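Side-chain contact in carboxypeptidase Y inhibitor (Saccharomyces cerevisiae, PDB 1WPX), which inhibits carboxypeptidase Y specifically and potently as a member of the phosphatidylethanolamine-binding protein family: residues K17-L22 against S212-A217. Residues are numbered along the deposited sequence; the frame is centred on the assembly and turned at random.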
ATOM      1  N   LYS B  17     -17.815  -2.889  -4.901  1.00 35.99           N
ATOM      2  CA  LYS B  17     -18.594  -1.845  -5.550  1.00 37.92           C
ATOM      3  C   LYS B  17     -17.921  -1.329  -6.803  1.00 37.39           C
ATOM      4  O   LYS B  17     -18.481  -1.387  -7.895  1.00 36.95           O
ATOM      5  CB  LYS B  17     -18.817  -0.672  -4.600  1.00 39.88           C
ATOM      6  CG  LYS B  17     -19.763  -0.972  -3.455  1.00 45.51           C
ATOM      7  CD  LYS B  17     -19.951   0.250  -2.569  1.00 50.66           C
ATOM      8  CE  LYS B  17     -20.433   1.447  -3.376  1.00 52.83           C
ATOM      9  NZ  LYS B  17     -20.589   2.656  -2.517  1.00 57.20           N
ATOM     10  N   LYS B  18     -16.705  -0.828  -6.637  1.00 38.25           N
ATOM     11  CA  LYS B  18     -15.952  -0.272  -7.750  1.00 38.32           C
ATOM     12  C   LYS B  18     -15.836  -1.214  -8.945  1.00 37.27           C
ATOM     13  O   LYS B  18     -15.797  -0.764 -10.089  1.00 36.36           O
ATOM     14  CB  LYS B  18     -14.557   0.142  -7.276  1.00 39.40           C
ATOM     15  CG  LYS B  18     -13.717   0.818  -8.340  1.00 42.61           C
ATOM     16  CD  LYS B  18     -12.343   1.159  -7.809  1.00 46.79           C
ATOM     17  CE  LYS B  18     -11.439   1.671  -8.912  1.00 48.65           C
ATOM     18  NZ  LYS B  18     -10.072   1.973  -8.396  1.00 51.18           N
ATOM     19  N   HIS B  19     -15.794  -2.517  -8.682  1.00 36.31           N
ATOM     20  CA  HIS B  19     -15.660  -3.499  -9.752  1.00 36.23           C
ATOM     21  C   HIS B  19     -16.946  -4.258 -10.071  1.00 36.71           C
ATOM     22  O   HIS B  19     -16.904  -5.343 -10.653  1.00 37.20           O
ATOM     23  CB  HIS B  19     -14.530  -4.469  -9.404  1.00 35.00           C
ATOM     24  CG  HIS B  19     -13.218  -3.786  -9.170  1.00 37.03           C
ATOM     25  ND1 HIS B  19     -12.388  -3.396 -10.199  1.00 38.17           N
ATOM     26  CD2 HIS B  19     -12.630  -3.353  -8.030  1.00 37.96           C
ATOM     27  CE1 HIS B  19     -11.347  -2.751  -9.703  1.00 36.40           C
ATOM     28  NE2 HIS B  19     -11.471  -2.710  -8.389  1.00 36.80           N
ATOM     29  N   GLY B  20     -18.081  -3.673  -9.693  1.00 36.68           N
ATOM     30  CA  GLY B  20     -19.381  -4.272  -9.959  1.00 38.32           C
ATOM     31  C   GLY B  20     -19.620  -5.716  -9.539  1.00 40.97           C
ATOM     32  O   GLY B  20     -20.443  -6.408 -10.142  1.00 40.28           O
ATOM     33  N   ILE B  21     -18.921  -6.177  -8.507  1.00 41.97           N
ATOM     34  CA  ILE B  21     -19.086  -7.547  -8.034  1.00 42.29           C
ATOM     35  C   ILE B  21     -20.419  -7.719  -7.298  1.00 43.83           C
ATOM     36  O   ILE B  21     -20.994  -8.805  -7.294  1.00 43.47           O
ATOM     37  CB  ILE B  21     -17.942  -7.945  -7.077  1.00 42.53           C
ATOM     38  CG1 ILE B  21     -16.586  -7.783  -7.775  1.00 41.30           C
ATOM     39  CG2 ILE B  21     -18.141  -9.372  -6.598  1.00 41.57           C
ATOM     40  CD1 ILE B  21     -16.353  -8.732  -8.919  1.00 39.83           C
ATOM     41  N   LEU B  22     -20.908  -6.644  -6.681  1.00 45.10           N
ATOM     42  CA  LEU B  22     -22.169  -6.694  -5.942  1.00 47.76           C
ATOM     43  C   LEU B  22     -23.404  -6.730  -6.840  1.00 50.16           C
ATOM     44  O   LEU B  22     -24.450  -7.231  -6.439  1.00 51.60           O
ATOM     45  CB  LEU B  22     -22.291  -5.491  -4.998  1.00 45.79           C
ATOM     46  CG  LEU B  22     -21.289  -5.344  -3.851  1.00 45.77           C
ATOM     47  CD1 LEU B  22     -21.615  -4.098  -3.043  1.00 43.65           C
ATOM     48  CD2 LEU B  22     -21.343  -6.572  -2.968  1.00 45.63           C
ATOM     49  N   SER B 212     -15.756 -13.324  -0.139  1.00 30.16           N
ATOM     50  CA  SER B 212     -15.397 -13.276  -1.554  1.00 28.83           C
ATOM     51  C   SER B 212     -14.086 -12.537  -1.847  1.00 28.00           C
ATOM     52  O   SER B 212     -13.757 -11.549  -1.201  1.00 28.04           O
ATOM     53  CB  SER B 212     -16.522 -12.620  -2.350  1.00 28.82           C
ATOM     54  OG  SER B 212     -16.173 -12.523  -3.719  1.00 31.86           O
ATOM     55  N   ASN B 213     -13.345 -13.036  -2.826  1.00 28.19           N
ATOM     56  CA  ASN B 213     -12.093 -12.429  -3.261  1.00 29.25           C
ATOM     57  C   ASN B 213     -12.100 -12.584  -4.780  1.00 31.42           C
ATOM     58  O   ASN B 213     -12.899 -13.347  -5.316  1.00 33.34           O
ATOM     59  CB  ASN B 213     -10.894 -13.173  -2.676  1.00 28.55           C
ATOM     60  CG  ASN B 213      -9.622 -12.330  -2.671  1.00 26.35           C
ATOM     61  OD1 ASN B 213      -9.521 -11.332  -3.377  1.00 27.07           O
ATOM     62  ND2 ASN B 213      -8.646 -12.741  -1.880  1.00 25.09           N
ATOM     63  N   PHE B 214     -11.229 -11.874  -5.485  1.00 32.64           N
ATOM     64  CA  PHE B 214     -11.215 -12.000  -6.936  1.00 34.64           C
ATOM     65  C   PHE B 214      -9.951 -11.428  -7.565  1.00 35.93           C
ATOM     66  O   PHE B 214      -9.194 -10.694  -6.929  1.00 37.47           O
ATOM     67  CB  PHE B 214     -12.442 -11.304  -7.533  1.00 34.04           C
ATOM     68  CG  PHE B 214     -12.340  -9.810  -7.537  1.00 33.74           C
ATOM     69  CD1 PHE B 214     -12.203  -9.116  -8.732  1.00 33.90           C
ATOM     70  CD2 PHE B 214     -12.332  -9.098  -6.345  1.00 33.74           C
ATOM     71  CE1 PHE B 214     -12.055  -7.734  -8.740  1.00 32.42           C
ATOM     72  CE2 PHE B 214     -12.185  -7.718  -6.341  1.00 33.61           C
ATOM     73  CZ  PHE B 214     -12.045  -7.034  -7.542  1.00 33.20           C
ATOM     74  N   PHE B 215      -9.729 -11.774  -8.825  1.00 36.21           N
ATOM     75  CA  PHE B 215      -8.565 -11.294  -9.545  1.00 35.78           C
ATOM     76  C   PHE B 215      -8.921 -11.133 -11.017  1.00 36.50           C
ATOM     77  O   PHE B 215     -10.013 -11.524 -11.448  1.00 36.28           O
ATOM     78  CB  PHE B 215      -7.386 -12.266  -9.366  1.00 34.37           C
ATOM     79  CG  PHE B 215      -7.526 -13.570 -10.117  1.00 34.86           C
ATOM     80  CD1 PHE B 215      -7.001 -13.711 -11.399  1.00 35.89           C
ATOM     81  CD2 PHE B 215      -8.128 -14.676  -9.520  1.00 36.00           C
ATOM     82  CE1 PHE B 215      -7.067 -14.939 -12.075  1.00 36.47           C
ATOM     83  CE2 PHE B 215      -8.202 -15.912 -10.186  1.00 36.78           C
ATOM     84  CZ  PHE B 215      -7.668 -16.043 -11.464  1.00 36.58           C
ATOM     85  N   TYR B 216      -8.012 -10.524 -11.773  1.00 36.12           N
ATOM     86  CA  TYR B 216      -8.215 -10.319 -13.198  1.00 35.68           C
ATOM     87  C   TYR B 216      -7.176 -11.112 -13.972  1.00 36.37           C
ATOM     88  O   TYR B 216      -6.055 -11.327 -13.506  1.00 35.69           O
ATOM     89  CB  TYR B 216      -8.077  -8.839 -13.584  1.00 33.89           C
ATOM     90  CG  TYR B 216      -9.234  -7.934 -13.212  1.00 32.01           C
ATOM     91  CD1 TYR B 216      -9.244  -7.239 -12.004  1.00 31.85           C
ATOM     92  CD2 TYR B 216     -10.296  -7.732 -14.096  1.00 31.65           C
ATOM     93  CE1 TYR B 216     -10.279  -6.356 -11.684  1.00 32.94           C
ATOM     94  CE2 TYR B 216     -11.339  -6.854 -13.789  1.00 31.74           C
ATOM     95  CZ  TYR B 216     -11.325  -6.168 -12.582  1.00 33.96           C
ATOM     96  OH  TYR B 216     -12.350  -5.301 -12.267  1.00 33.95           O
ATOM     97  N   ALA B 217      -7.567 -11.549 -15.160  1.00 37.43           N
ATOM     98  CA  ALA B 217      -6.683 -12.289 -16.041  1.00 39.02           C
ATOM     99  C   ALA B 217      -7.070 -11.869 -17.451  1.00 41.05           C
ATOM    100  O   ALA B 217      -8.235 -11.550 -17.720  1.00 38.98           O
ATOM    101  CB  ALA B 217      -6.871 -13.780 -15.857  1.00 38.36           C
TER
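The imidazole of H19 meets the far ends of two aromatic side chains, F214 and Y216, that rise from the same side of the strand. H19 CG stands anti to the carbonyl carbon (chi1 -57°), which places ND1 by the phenol and CD2 by the phenyl ring. The hydrogen bond from H19 ND1 to Y216 OH, 2.8 Å long, is bent, about 130° at the hydrogen, and its proton may belong to either group; ND1 lies in the plane of the phenol, beyond its edge. With F214 the meeting is apolar: H19 CD2 comes to 3.8 Å from F214 CZ near the phenyl plane, and the ring planes are inclined at 54°. The three rings form an aromatic cluster. I21 covers one phenyl face off-centre, I21 CD1 lying 4.2 Å from F214 CD1. With an alanine at H19, the Y216 hydroxyl would probably lose this partner and the outer end of the F214 ring would lie less covered. H19 NE2 is hydrogen-bonded to an acidic side chain of the other protein's chain, so one imidazole joins this cluster to the interface. G20, with positive phi, ends helix 8-18 in a Schellman motif. This helix-end turn lies against strand 208-217, which pairs antiparallel with strand 162-170; there I21 also packs on V165, and R163 NH1 hydrogen-bonds H19 O.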